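Local coordinates for protein RNA-directed RNA polymerase (Infectious pancreatic necrosis virus, PDB 2YI9) that probably acts as an RNA-dependent RNA polymerase, found both free and covalently attached to the viral genomic RNA, extending RNA chains from ribonucleoside triphosphates, at residues A[62-67]-A[101-106]; A[533-538]-A[565-570]; A[733-738]-A[776-781]. All coordinates share one frame; numbering follows the deposited sequence.

Contact 1 of 3, residues A[62-67]-A[101-106]; sequences PRAIPT and AFYPKY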
ATOM      1  N   PRO A  62     -27.433 -10.697  -0.813  1.00 22.55           N
ATOM      2  CA  PRO A  62     -26.711 -10.631   0.471  1.00 22.09           C
ATOM      3  C   PRO A  62     -26.555 -11.955   1.207  1.00 25.91           C
ATOM      4  O   PRO A  62     -27.426 -12.821   1.144  1.00 26.75           O
ATOM      5  CB  PRO A  62     -27.508  -9.589   1.279  1.00 23.63           C
ATOM      6  CG  PRO A  62     -28.900  -9.669   0.708  1.00 27.99           C
ATOM      7  CD  PRO A  62     -28.699  -9.924  -0.760  1.00 23.71           C
ATOM      8  N   ARG A  63     -25.427 -12.099   1.893  1.00 18.77           N
ATOM      9  CA  ARG A  63     -25.119 -13.263   2.706  1.00 18.30           C
ATOM     10  C   ARG A  63     -25.163 -12.838   4.178  1.00 23.60           C
ATOM     11  O   ARG A  63     -24.926 -11.655   4.518  1.00 20.87           O
ATOM     12  CB  ARG A  63     -23.763 -13.857   2.301  1.00 18.55           C
ATOM     13  CG  ARG A  63     -23.711 -14.303   0.821  1.00 20.82           C
ATOM     14  CD  ARG A  63     -22.358 -14.051   0.176  1.00 22.29           C
ATOM     15  NE  ARG A  63     -21.999 -12.623   0.160  1.00 22.49           N
ATOM     16  CZ  ARG A  63     -20.860 -12.129  -0.312  1.00 28.47           C
ATOM     17  NH1 ARG A  63     -19.928 -12.940  -0.813  1.00 14.83           N
ATOM     18  NH2 ARG A  63     -20.619 -10.826  -0.245  1.00 18.18           N
ATOM     19  N   ALA A  64     -25.534 -13.790   5.041  1.00 21.61           N
ATOM     20  CA  ALA A  64     -25.718 -13.560   6.475  1.00 20.30           C
ATOM     21  C   ALA A  64     -24.598 -14.178   7.297  1.00 23.73           C
ATOM     22  O   ALA A  64     -23.919 -15.102   6.842  1.00 21.54           O
ATOM     23  CB  ALA A  64     -27.073 -14.119   6.908  1.00 20.72           C
ATOM     24  N   ILE A  65     -24.359 -13.613   8.488  1.00 21.28           N
ATOM     25  CA  ILE A  65     -23.306 -14.082   9.396  1.00 19.57           C
ATOM     26  C   ILE A  65     -23.962 -14.559  10.690  1.00 22.14           C
ATOM     27  O   ILE A  65     -24.774 -13.822  11.258  1.00 19.55           O
ATOM     28  CB  ILE A  65     -22.230 -12.984   9.687  1.00 21.40           C
ATOM     29  CG1 ILE A  65     -21.649 -12.391   8.381  1.00 20.77           C
ATOM     30  CG2 ILE A  65     -21.100 -13.528  10.616  1.00 21.75           C
ATOM     31  CD1 ILE A  65     -20.697 -11.167   8.546  1.00 29.44           C
ATOM     32  N   PRO A  66     -23.599 -15.767  11.195  1.00 20.32           N
ATOM     33  CA  PRO A  66     -24.154 -16.217  12.487  1.00 19.50           C
ATOM     34  C   PRO A  66     -23.786 -15.262  13.618  1.00 24.94           C
ATOM     35  O   PRO A  66     -22.725 -14.621  13.590  1.00 23.61           O
ATOM     36  CB  PRO A  66     -23.495 -17.593  12.697  1.00 20.77           C
ATOM     37  CG  PRO A  66     -23.125 -18.058  11.288  1.00 24.44           C
ATOM     38  CD  PRO A  66     -22.651 -16.769  10.643  1.00 20.47           C
ATOM     39  N   THR A  67     -24.664 -15.167  14.623  1.00 23.21           N
ATOM     40  CA  THR A  67     -24.391 -14.345  15.803  1.00 22.63           C
ATOM     41  C   THR A  67     -23.204 -14.915  16.605  1.00 26.18           C
ATOM     42  O   THR A  67     -22.833 -16.082  16.434  1.00 23.36           O
ATOM     43  CB  THR A  67     -25.648 -14.186  16.654  1.00 23.89           C
ATOM     44  OG1 THR A  67     -26.204 -15.478  16.893  1.00 23.05           O
ATOM     45  CG2 THR A  67     -26.677 -13.255  16.000  1.00 22.08           C
ATOM     46  N   ALA A 101     -28.530 -16.249  11.980  1.00 20.68           N
ATOM     47  CA  ALA A 101     -27.616 -15.478  11.141  1.00 20.27           C
ATOM     48  C   ALA A 101     -28.286 -14.209  10.633  1.00 21.42           C
ATOM     49  O   ALA A 101     -29.457 -14.230  10.307  1.00 20.86           O
ATOM     50  CB  ALA A 101     -27.081 -16.331   9.984  1.00 20.87           C
ATOM     51  N   PHE A 102     -27.541 -13.098  10.581  1.00 18.54           N
ATOM     52  CA  PHE A 102     -28.081 -11.808  10.150  1.00 17.83           C
ATOM     53  C   PHE A 102     -27.199 -11.135   9.137  1.00 21.56           C
ATOM     54  O   PHE A 102     -26.012 -11.449   9.050  1.00 20.69           O
ATOM     55  CB  PHE A 102     -28.346 -10.877  11.356  1.00 18.44           C
ATOM     56  CG  PHE A 102     -29.394 -11.456  12.287  1.00 19.43           C
ATOM     57  CD1 PHE A 102     -30.723 -11.570  11.883  1.00 20.20           C
ATOM     58  CD2 PHE A 102     -29.034 -11.961  13.531  1.00 20.49           C
ATOM     59  CE1 PHE A 102     -31.680 -12.156  12.720  1.00 23.34           C
ATOM     60  CE2 PHE A 102     -29.986 -12.530  14.372  1.00 21.24           C
ATOM     61  CZ  PHE A 102     -31.308 -12.625  13.960  1.00 21.80           C
ATOM     62  N   TYR A 103     -27.787 -10.216   8.356  1.00 17.79           N
ATOM     63  CA  TYR A 103     -27.056  -9.454   7.354  1.00 17.09           C
ATOM     64  C   TYR A 103     -26.255  -8.359   8.033  1.00 21.02           C
ATOM     65  O   TYR A 103     -26.804  -7.638   8.872  1.00 20.09           O
ATOM     66  CB  TYR A 103     -27.992  -8.856   6.292  1.00 16.94           C
ATOM     67  CG  TYR A 103     -28.804  -9.907   5.570  1.00 18.32           C
ATOM     68  CD1 TYR A 103     -28.191 -10.846   4.745  1.00 19.47           C
ATOM     69  CD2 TYR A 103     -30.186  -9.979   5.727  1.00 20.25           C
ATOM     70  CE1 TYR A 103     -28.933 -11.838   4.101  1.00 20.86           C
ATOM     71  CE2 TYR A 103     -30.944 -10.937   5.051  1.00 21.26           C
ATOM     72  CZ  TYR A 103     -30.311 -11.866   4.240  1.00 27.97           C
ATOM     73  OH  TYR A 103     -31.027 -12.834   3.585  1.00 32.07           O
ATOM     74  N   PRO A 104     -24.948  -8.259   7.721  1.00 16.97           N
ATOM     75  CA  PRO A 104     -24.126  -7.189   8.343  1.00 17.22           C
ATOM     76  C   PRO A 104     -24.422  -5.812   7.750  1.00 21.74           C
ATOM     77  O   PRO A 104     -24.854  -5.705   6.602  1.00 20.61           O
ATOM     78  CB  PRO A 104     -22.686  -7.609   8.020  1.00 17.54           C
ATOM     79  CG  PRO A 104     -22.805  -8.361   6.707  1.00 21.74           C
ATOM     80  CD  PRO A 104     -24.154  -9.093   6.794  1.00 18.11           C
ATOM     81  N   LYS A 105     -24.178  -4.761   8.537  1.00 19.16           N
ATOM     82  CA  LYS A 105     -24.375  -3.376   8.121  1.00 18.63           C
ATOM     83  C   LYS A 105     -23.162  -2.571   8.559  1.00 23.33           C
ATOM     84  O   LYS A 105     -22.692  -2.719   9.697  1.00 21.56           O
ATOM     85  CB  LYS A 105     -25.649  -2.757   8.736  1.00 19.61           C
ATOM     86  CG  LYS A 105     -26.954  -3.288   8.165  1.00 20.18           C
ATOM     87  CD  LYS A 105     -27.576  -4.368   9.043  1.00 22.55           C
ATOM     88  CE  LYS A 105     -28.760  -4.996   8.351  1.00 26.24           C
ATOM     89  NZ  LYS A 105     -29.267  -6.210   9.077  1.00 20.00           N
ATOM     90  N   TYR A 106     -22.664  -1.712   7.659  1.00 17.86           N
ATOM     91  CA  TYR A 106     -21.521  -0.882   7.961  1.00 17.02           C
ATOM     92  C   TYR A 106     -21.806   0.565   7.537  1.00 20.48           C
ATOM     93  O   TYR A 106     -22.072   0.820   6.365  1.00 18.97           O
ATOM     94  CB  TYR A 106     -20.239  -1.451   7.303  1.00 18.00           C
ATOM     95  CG  TYR A 106     -19.087  -0.472   7.306  1.00 20.31           C
ATOM     96  CD1 TYR A 106     -18.502  -0.056   8.503  1.00 21.65           C
ATOM     97  CD2 TYR A 106     -18.629   0.097   6.119  1.00 21.08           C
ATOM     98  CE1 TYR A 106     -17.476   0.884   8.515  1.00 21.80           C
ATOM     99  CE2 TYR A 106     -17.592   1.026   6.118  1.00 22.00           C
ATOM    100  CZ  TYR A 106     -17.013   1.408   7.319  1.00 28.55           C
ATOM    101  OH  TYR A 106     -16.022   2.340   7.332  1.00 26.94           O
TER
HETATM  102  O   HOH W   1     -30.155 -13.298   0.644  1.00 50.15           O

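Contact 2 of 3, residues A[533-538]-A[565-570]; sequences ETAPQD and AIYSRQ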
ATOM      1  N   GLU A 533      23.242  25.175 -10.891  1.00 20.93           N
ATOM      2  CA  GLU A 533      23.657  26.562 -11.075  1.00 21.05           C
ATOM      3  C   GLU A 533      22.865  27.583 -10.276  1.00 25.01           C
ATOM      4  O   GLU A 533      23.441  28.558  -9.820  1.00 25.27           O
ATOM      5  CB  GLU A 533      23.708  26.931 -12.569  1.00 22.75           C
ATOM      6  CG  GLU A 533      24.855  26.229 -13.290  1.00 37.47           C
ATOM      7  CD  GLU A 533      25.009  26.476 -14.784  1.00 57.91           C
ATOM      8  OE1 GLU A 533      24.100  27.083 -15.394  1.00 40.52           O
ATOM      9  OE2 GLU A 533      26.031  26.026 -15.352  1.00 54.78           O
ATOM     10  N   THR A 534      21.565  27.353 -10.078  1.00 22.43           N
ATOM     11  CA  THR A 534      20.723  28.291  -9.325  1.00 22.13           C
ATOM     12  C   THR A 534      20.708  27.985  -7.823  1.00 23.02           C
ATOM     13  O   THR A 534      20.019  28.691  -7.096  1.00 22.45           O
ATOM     14  CB  THR A 534      19.291  28.321  -9.866  1.00 24.32           C
ATOM     15  OG1 THR A 534      18.726  27.025  -9.665  1.00 24.43           O
ATOM     16  CG2 THR A 534      19.214  28.778 -11.327  1.00 16.27           C
ATOM     17  N   ALA A 535      21.454  26.943  -7.358  1.00 18.34           N
ATOM     18  CA  ALA A 535      21.515  26.618  -5.927  1.00 17.30           C
ATOM     19  C   ALA A 535      21.966  27.897  -5.185  1.00 21.03           C
ATOM     20  O   ALA A 535      22.917  28.569  -5.615  1.00 20.98           O
ATOM     21  CB  ALA A 535      22.472  25.463  -5.655  1.00 17.51           C
ATOM     22  N   PRO A 536      21.213  28.300  -4.147  1.00 16.51           N
ATOM     23  CA  PRO A 536      21.564  29.550  -3.428  1.00 16.68           C
ATOM     24  C   PRO A 536      22.901  29.456  -2.722  1.00 21.59           C
ATOM     25  O   PRO A 536      23.375  28.359  -2.409  1.00 21.86           O
ATOM     26  CB  PRO A 536      20.445  29.713  -2.369  1.00 17.54           C
ATOM     27  CG  PRO A 536      19.482  28.628  -2.611  1.00 20.21           C
ATOM     28  CD  PRO A 536      20.041  27.617  -3.553  1.00 15.68           C
ATOM     29  N   GLN A 537      23.488  30.622  -2.456  1.00 16.39           N
ATOM     30  CA  GLN A 537      24.739  30.735  -1.723  1.00 17.51           C
ATOM     31  C   GLN A 537      24.443  30.932  -0.238  1.00 21.67           C
ATOM     32  O   GLN A 537      25.321  30.731   0.611  1.00 20.65           O
ATOM     33  CB  GLN A 537      25.566  31.925  -2.255  1.00 18.77           C
ATOM     34  CG  GLN A 537      26.236  31.629  -3.601  1.00 23.02           C
ATOM     35  CD  GLN A 537      26.788  32.885  -4.240  1.00 44.28           C
ATOM     36  OE1 GLN A 537      27.096  33.900  -3.574  1.00 35.47           O
ATOM     37  NE2 GLN A 537      26.957  32.835  -5.557  1.00 37.06           N
ATOM     38  N   ASP A 538      23.196  31.332   0.069  1.00 17.05           N
ATOM     39  CA  ASP A 538      22.762  31.680   1.423  1.00 16.60           C
ATOM     40  C   ASP A 538      21.744  30.716   1.992  1.00 19.05           C
ATOM     41  O   ASP A 538      20.861  30.240   1.278  1.00 17.62           O
ATOM     42  CB  ASP A 538      22.156  33.124   1.427  1.00 17.96           C
ATOM     43  CG  ASP A 538      20.896  33.266   0.565  1.00 24.01           C
ATOM     44  OD1 ASP A 538      20.972  32.993  -0.659  1.00 25.50           O
ATOM     45  OD2 ASP A 538      19.814  33.547   1.132  1.00 24.78           O
ATOM     46  N   ALA A 565      13.854  17.113  -6.303  1.00 18.03           N
ATOM     47  CA  ALA A 565      15.276  17.169  -5.936  1.00 17.69           C
ATOM     48  C   ALA A 565      15.768  18.623  -6.007  1.00 19.02           C
ATOM     49  O   ALA A 565      15.478  19.332  -6.962  1.00 16.64           O
ATOM     50  CB  ALA A 565      16.094  16.296  -6.871  1.00 18.16           C
ATOM     51  N   ILE A 566      16.506  19.040  -4.993  1.00 16.52           N
ATOM     52  CA  ILE A 566      17.090  20.381  -4.866  1.00 17.09           C
ATOM     53  C   ILE A 566      18.585  20.189  -4.619  1.00 19.69           C
ATOM     54  O   ILE A 566      18.978  19.267  -3.893  1.00 17.37           O
ATOM     55  CB  ILE A 566      16.333  21.104  -3.686  1.00 20.43           C
ATOM     56  CG1 ILE A 566      15.081  21.888  -4.195  1.00 20.01           C
ATOM     57  CG2 ILE A 566      17.217  21.892  -2.688  1.00 20.31           C
ATOM     58  CD1 ILE A 566      15.319  23.146  -4.983  1.00 22.88           C
ATOM     59  N   TYR A 567      19.418  21.021  -5.254  1.00 16.60           N
ATOM     60  CA  TYR A 567      20.853  20.896  -5.055  1.00 16.21           C
ATOM     61  C   TYR A 567      21.326  21.680  -3.821  1.00 19.07           C
ATOM     62  O   TYR A 567      20.968  22.848  -3.648  1.00 17.93           O
ATOM     63  CB  TYR A 567      21.641  21.319  -6.305  1.00 16.51           C
ATOM     64  CG  TYR A 567      23.107  20.971  -6.203  1.00 17.23           C
ATOM     65  CD1 TYR A 567      23.549  19.662  -6.397  1.00 19.50           C
ATOM     66  CD2 TYR A 567      24.056  21.944  -5.889  1.00 17.72           C
ATOM     67  CE1 TYR A 567      24.903  19.334  -6.300  1.00 18.95           C
ATOM     68  CE2 TYR A 567      25.410  21.624  -5.771  1.00 18.44           C
ATOM     69  CZ  TYR A 567      25.827  20.318  -5.989  1.00 24.72           C
ATOM     70  OH  TYR A 567      27.152  19.984  -5.897  1.00 29.10           O
ATOM     71  N   SER A 568      22.154  21.035  -2.995  1.00 16.62           N
ATOM     72  CA  SER A 568      22.764  21.632  -1.806  1.00 16.62           C
ATOM     73  C   SER A 568      24.241  21.961  -2.091  1.00 19.49           C
ATOM     74  O   SER A 568      25.015  21.048  -2.368  1.00 19.12           O
ATOM     75  CB  SER A 568      22.659  20.672  -0.616  1.00 17.93           C
ATOM     76  OG  SER A 568      23.553  21.027   0.428  1.00 20.51           O
ATOM     77  N   ARG A 569      24.630  23.249  -1.995  1.00 16.49           N
ATOM     78  CA  ARG A 569      26.032  23.665  -2.179  1.00 17.21           C
ATOM     79  C   ARG A 569      26.876  23.221  -1.003  1.00 19.60           C
ATOM     80  O   ARG A 569      28.059  22.953  -1.170  1.00 18.19           O
ATOM     81  CB  ARG A 569      26.174  25.195  -2.225  1.00 19.90           C
ATOM     82  CG  ARG A 569      25.882  25.801  -3.539  1.00 26.55           C
ATOM     83  CD  ARG A 569      26.188  27.302  -3.515  1.00 17.55           C
ATOM     84  NE  ARG A 569      25.572  27.866  -4.703  1.00 20.25           N
ATOM     85  CZ  ARG A 569      26.188  27.954  -5.863  1.00 23.59           C
ATOM     86  NH1 ARG A 569      27.467  27.614  -5.967  1.00 14.31           N
ATOM     87  NH2 ARG A 569      25.536  28.385  -6.932  1.00 20.83           N
ATOM     88  N   GLN A 570      26.300  23.244   0.215  1.00 17.86           N
ATOM     89  CA  GLN A 570      27.041  22.843   1.413  1.00 17.30           C
ATOM     90  C   GLN A 570      27.476  21.378   1.337  1.00 18.69           C
ATOM     91  O   GLN A 570      28.642  21.065   1.536  1.00 19.47           O
ATOM     92  CB  GLN A 570      26.215  23.107   2.682  1.00 18.24           C
ATOM     93  CG  GLN A 570      26.935  22.673   3.966  1.00 19.58           C
ATOM     94  CD  GLN A 570      26.190  23.018   5.223  1.00 25.60           C
ATOM     95  OE1 GLN A 570      24.973  22.873   5.312  1.00 17.45           O
ATOM     96  NE2 GLN A 570      26.919  23.479   6.241  1.00 16.30           N
TER
HETATM   97  O   HOH W   2      26.295  28.768  -9.529  1.00 47.00           O
HETATM   98  O   HOH W   3      22.587  25.415  -1.957  1.00 17.36           O

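Contact 3 of 3, residues A[733-738]-A[776-781]; sequences TKLRVS and NLLKSS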
ATOM      1  N   THR A 733      -2.651 -24.078 -10.581  1.00 27.07           N
ATOM      2  CA  THR A 733      -3.444 -22.944 -11.070  1.00 27.41           C
ATOM      3  C   THR A 733      -4.430 -23.344 -12.187  1.00 33.57           C
ATOM      4  O   THR A 733      -5.310 -22.555 -12.551  1.00 32.68           O
ATOM      5  CB  THR A 733      -2.534 -21.771 -11.524  1.00 28.17           C
ATOM      6  OG1 THR A 733      -1.920 -22.082 -12.771  1.00 27.98           O
ATOM      7  CG2 THR A 733      -1.480 -21.397 -10.494  1.00 22.52           C
ATOM      8  N   LYS A 734      -4.279 -24.556 -12.735  1.00 32.71           N
ATOM      9  CA  LYS A 734      -5.100 -25.027 -13.845  1.00 33.11           C
ATOM     10  C   LYS A 734      -6.097 -26.121 -13.478  1.00 35.87           C
ATOM     11  O   LYS A 734      -7.129 -26.247 -14.138  1.00 36.23           O
ATOM     12  CB  LYS A 734      -4.193 -25.499 -14.986  1.00 36.71           C
ATOM     13  CG  LYS A 734      -3.332 -24.373 -15.551  1.00 38.66           C
ATOM     14  CD  LYS A 734      -2.152 -24.937 -16.289  1.00 42.03           C
ATOM     15  CE  LYS A 734      -1.179 -23.839 -16.645  1.00 45.28           C
ATOM     16  NZ  LYS A 734       0.086 -24.407 -17.156  1.00 45.97           N
ATOM     17  N   LEU A 735      -5.783 -26.912 -12.453  1.00 30.98           N
ATOM     18  CA  LEU A 735      -6.617 -28.031 -12.022  1.00 31.32           C
ATOM     19  C   LEU A 735      -7.752 -27.630 -11.117  1.00 34.18           C
ATOM     20  O   LEU A 735      -7.587 -26.788 -10.234  1.00 33.14           O
ATOM     21  CB  LEU A 735      -5.755 -29.123 -11.378  1.00 31.53           C
ATOM     22  CG  LEU A 735      -4.761 -29.832 -12.308  1.00 35.62           C
ATOM     23  CD1 LEU A 735      -3.642 -30.480 -11.511  1.00 35.44           C
ATOM     24  CD2 LEU A 735      -5.457 -30.877 -13.152  1.00 37.46           C
ATOM     25  N   ARG A 736      -8.912 -28.250 -11.329  1.00 32.01           N
ATOM     26  CA  ARG A 736     -10.116 -28.008 -10.532  1.00 30.81           C
ATOM     27  C   ARG A 736      -9.939 -28.524  -9.093  1.00 33.86           C
ATOM     28  O   ARG A 736      -9.109 -29.418  -8.861  1.00 33.32           O
ATOM     29  CB  ARG A 736     -11.335 -28.617 -11.221  1.00 30.12           C
ATOM     30  CG  ARG A 736     -11.335 -30.148 -11.284  1.00 37.31           C
ATOM     31  CD  ARG A 736     -12.497 -30.667 -12.097  1.00 45.90           C
ATOM     32  NE  ARG A 736     -13.796 -30.505 -11.444  1.00 57.51           N
ATOM     33  CZ  ARG A 736     -14.952 -30.433 -12.098  1.00 82.43           C
ATOM     34  NH1 ARG A 736     -14.975 -30.470 -13.427  1.00 73.15           N
ATOM     35  NH2 ARG A 736     -16.092 -30.305 -11.433  1.00 74.89           N
ATOM     36  N   VAL A 737     -10.706 -27.955  -8.139  1.00 29.50           N
ATOM     37  CA  VAL A 737     -10.629 -28.317  -6.720  1.00 30.09           C
ATOM     38  C   VAL A 737     -10.831 -29.802  -6.389  1.00 36.13           C
ATOM     39  O   VAL A 737     -10.281 -30.268  -5.386  1.00 36.10           O
ATOM     40  CB  VAL A 737     -11.417 -27.382  -5.759  1.00 33.29           C
ATOM     41  CG1 VAL A 737     -10.884 -25.954  -5.814  1.00 31.60           C
ATOM     42  CG2 VAL A 737     -12.914 -27.419  -6.039  1.00 33.84           C
ATOM     43  N   SER A 738     -11.593 -30.556  -7.221  1.00 32.84           N
ATOM     44  CA  SER A 738     -11.811 -31.995  -6.972  1.00 32.94           C
ATOM     45  C   SER A 738     -10.499 -32.789  -7.038  1.00 36.94           C
ATOM     46  O   SER A 738     -10.415 -33.865  -6.446  1.00 37.25           O
ATOM     47  CB  SER A 738     -12.833 -32.569  -7.945  1.00 35.51           C
ATOM     48  OG  SER A 738     -12.321 -32.542  -9.269  1.00 41.42           O
ATOM     49  N   ASN A 776     -11.893 -32.115 -18.615  1.00 62.29           N
ATOM     50  CA  ASN A 776     -12.899 -32.111 -17.541  1.00 61.07           C
ATOM     51  C   ASN A 776     -12.275 -31.757 -16.186  1.00 61.56           C
ATOM     52  O   ASN A 776     -12.984 -31.329 -15.283  1.00 61.05           O
ATOM     53  CB  ASN A 776     -13.608 -33.468 -17.452  1.00 62.25           C
ATOM     54  CG  ASN A 776     -12.720 -34.594 -16.980  1.00 84.46           C
ATOM     55  OD1 ASN A 776     -11.750 -34.971 -17.645  1.00 81.07           O
ATOM     56  ND2 ASN A 776     -13.028 -35.147 -15.815  1.00 74.79           N
ATOM     57  N   LEU A 777     -10.960 -31.962 -16.047  1.00 55.53           N
ATOM     58  CA  LEU A 777     -10.222 -31.653 -14.827  1.00 53.40           C
ATOM     59  C   LEU A 777      -9.691 -30.210 -14.801  1.00 53.14           C
ATOM     60  O   LEU A 777      -9.159 -29.771 -13.780  1.00 50.50           O
ATOM     61  CB  LEU A 777      -9.063 -32.650 -14.636  1.00 53.79           C
ATOM     62  CG  LEU A 777      -9.415 -34.138 -14.487  1.00 59.03           C
ATOM     63  CD1 LEU A 777      -8.172 -34.964 -14.229  1.00 61.89           C
ATOM     64  CD2 LEU A 777     -10.442 -34.378 -13.389  1.00 58.71           C
ATOM     65  N   LEU A 778      -9.822 -29.491 -15.928  1.00 48.97           N
ATOM     66  CA  LEU A 778      -9.312 -28.138 -16.101  1.00 47.36           C
ATOM     67  C   LEU A 778     -10.356 -27.066 -15.850  1.00 50.91           C
ATOM     68  O   LEU A 778     -11.250 -26.847 -16.670  1.00 52.00           O
ATOM     69  CB  LEU A 778      -8.635 -27.960 -17.483  1.00 47.56           C
ATOM     70  CG  LEU A 778      -7.484 -28.928 -17.858  1.00 52.46           C
ATOM     71  CD1 LEU A 778      -6.963 -28.620 -19.237  1.00 55.01           C
ATOM     72  CD2 LEU A 778      -6.308 -28.811 -16.910  1.00 51.44           C
ATOM     73  N   LYS A 779     -10.247 -26.420 -14.688  1.00 45.26           N
ATOM     74  CA  LYS A 779     -11.106 -25.321 -14.251  1.00 43.66           C
ATOM     75  C   LYS A 779     -10.335 -24.529 -13.216  1.00 43.92           C
ATOM     76  O   LYS A 779      -9.710 -25.117 -12.329  1.00 44.07           O
ATOM     77  CB  LYS A 779     -12.461 -25.803 -13.667  1.00 46.74           C
ATOM     78  CG  LYS A 779     -13.419 -24.614 -13.433  1.00 68.06           C
ATOM     79  CD  LYS A 779     -14.824 -24.962 -12.959  1.00 78.28           C
ATOM     80  CE  LYS A 779     -15.644 -23.691 -12.793  1.00 84.75           C
ATOM     81  NZ  LYS A 779     -16.994 -23.951 -12.219  1.00 90.13           N
ATOM     82  N   SER A 780     -10.390 -23.202 -13.314  1.00 36.69           N
ATOM     83  CA  SER A 780      -9.727 -22.338 -12.351  1.00 34.81           C
ATOM     84  C   SER A 780     -10.405 -22.466 -10.976  1.00 34.87           C
ATOM     85  O   SER A 780     -11.623 -22.277 -10.862  1.00 32.98           O
ATOM     86  CB  SER A 780      -9.765 -20.884 -12.818  1.00 36.22           C
ATOM     87  OG  SER A 780      -9.188 -20.048 -11.832  1.00 40.66           O
ATOM     88  N   SER A 781      -9.611 -22.782  -9.937  1.00 30.20           N
ATOM     89  CA  SER A 781     -10.101 -22.851  -8.558  1.00 29.17           C
ATOM     90  C   SER A 781     -10.491 -21.432  -8.086  1.00 30.71           C
ATOM     91  O   SER A 781     -11.235 -21.300  -7.115  1.00 30.42           O
ATOM     92  CB  SER A 781      -9.036 -23.430  -7.632  1.00 31.80           C
ATOM     93  OG  SER A 781      -7.883 -22.608  -7.660  1.00 34.14           O
TER
HETATM   94  O   HOH W   4      -6.720 -21.248 -10.098  1.00 33.59           O
HETATM   95  O   HOH W   5      -7.105 -24.126 -10.543  1.00 45.10           O

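Contact 1 of 3, residues A[62-67]-A[101-106]
Pro62 meets the ring of Tyr103 where two chain segments converge on an antiparallel ladder, the pairing of strand 65-72 with the short outer strand 100-102 of a three-stranded sheet. CG of Pro62 lies over one face of the Tyr103 ring, and its CB approaches Tyr103 CD1 to 3.7 Å. A water donates to Pro62 O and also hydrogen-bonds Tyr103 OH, linking the phenol end to the same proline. At Arg63 the carbonyl O lies at the edge of that ring, in its plane, 3.4 Å from Tyr103 CD1; its CB points away from 101-106, and the guanidinium bonds Leu789 O through NH1 and Ser456 OG through NH2. The methyl of Ala64 packs against Ala101 CB at 3.8 Å. Ile65 and Phe102 then form a hydrogen-bonded pair: Ile65 N donates to Phe102 O at 2.8 Å, nearly straight at 172°, and Phe102 N returns a bond to Ile65 O at 2.9 Å. The return donor stands 46° out of the plane of the Ile65 carbonyl. With CG1 anti to its carbonyl carbon (chi1 -53°) and the chain extended to CD1, Ile65 crosses Pro104 at about a right angle, CD1 to Pro104 CG being 4.0 Å. The Pro104 side chain also comes near that of Ile252, one of the residues of a predicted GTP site. Pro66 pairs with Ala101 as the next, non-hydrogen-bonded position. Last comes Thr67, whose methyl CG2 meets the Phe102 ring at its edge, in plane, 3.7 Å from CD2 of Phe102.

Contact 2 of 3, residues A[533-538]-A[565-570]
Arg569 lays its guanidinium beneath CG of Gln537, which stands 3.9 Å above the plane and is offset toward the rim, while the guanidinium edge meets the carbonyls of Ala535 and Pro536. NE and NH2 of Arg569 grip a single acceptor side-on: Ala535 O is 2.9 Å from Arg569 NE and lies in the guanidinium plane. The two donors reach that oxygen from the same face of its carbonyl plane but at different heights, NE 62° out of it and NH2 only 21°. Pro536 O takes a weak bond from Arg569 NE at 3.2 Å, also at the guanidinium edge. A water accepts from Arg569 NH2 and donates to Glu533 O, so the guanidinium edge serves three backbone carbonyls, those of Ala535 and Pro536 directly and that of Glu533 through the water. The reach comes from a chain extended from CG to NE, followed by a perpendicular turn of the planar group (chi4 -89°). A second water accepts from Arg569 N and donates to Pro536 O, tying the arginine backbone to the same loop. Next to these bonds, the methyl of Ala535 points toward the strand and sits at the edge of the Tyr567 ring, in its plane, with Ala535 CB 3.9 Å from Tyr567 CD2. That ring also packs edge-to-face with Phe574 of the adjoining strand. The contact is a largely polar surface contact within the thumb domain: the loop that leaves helix 524-533 is held against the end of strand 563-568, the middle strand of an antiparallel sheet between 556-560 and 573-578.

Contact 3 of 3, residues A[733-738]-A[776-781]
This is a partly buried loop-to-loop contact in the C-terminal region, joining the link between helices 724-732 and 740-751 to the one that precedes helix 781-790. Its backbone evidence is a single bridge of Leu735 with Leu778, their CA atoms 4.9 Å apart. Arg736 N donates to Leu777 O at 2.9 Å and 164°, whereas the bond from Lys779 N to Lys734 O is weak. The arginine side chain adds a second grip next door: Arg736 NH1 reaches Asn776 O at 2.9 Å, approaching nearly along the C=O axis and placing that oxygen at the guanidinium edge. A first torsion that sets CG between the backbone N and the carbonyl carbon (chi1 67°), with a bend at chi3, carries the chain across Leu777, and Arg736 CG comes within 3.3 Å of Leu777 O. NH2 of Arg736 pairs with Glu284, a salt bridge to helix 283-293. Further along, Val737 CG1 packs against Ser781 CB at 3.6 Å. One water accepts from Ser781 N and donates to Leu735 O; another donates to Thr733 O and hydrogen-bonds Ser781 OG, a hydroxyl that also bonds Asn446. The segment then turns into a classical helix start: Ser780 occupies the N-cap of helix 781-790, its OG capping the N of Leu782.

All three contacts lie well out from the chain centre, about 29 to 34 Å away; contacts 1 and 2 are surface contacts and contact 3 is partly buried. They share no secondary-structure elements and fall in different regions: palm, thumb and C-terminal. Contacts 1 and 3 are the nearer pair, with centres about 31 Å apart, while contact 2 is about 61 Å from each, on the opposite side of the chain's centre. Regular strand pairing dominates 62-67 with 101-106, with proline and aromatic side chains packed beside it. In contacts 2 and 3 an arginine side chain donates to backbone carbonyls, at a strand end in contact 2 and beside a short backbone bridge between helix-linking loops in contact 3.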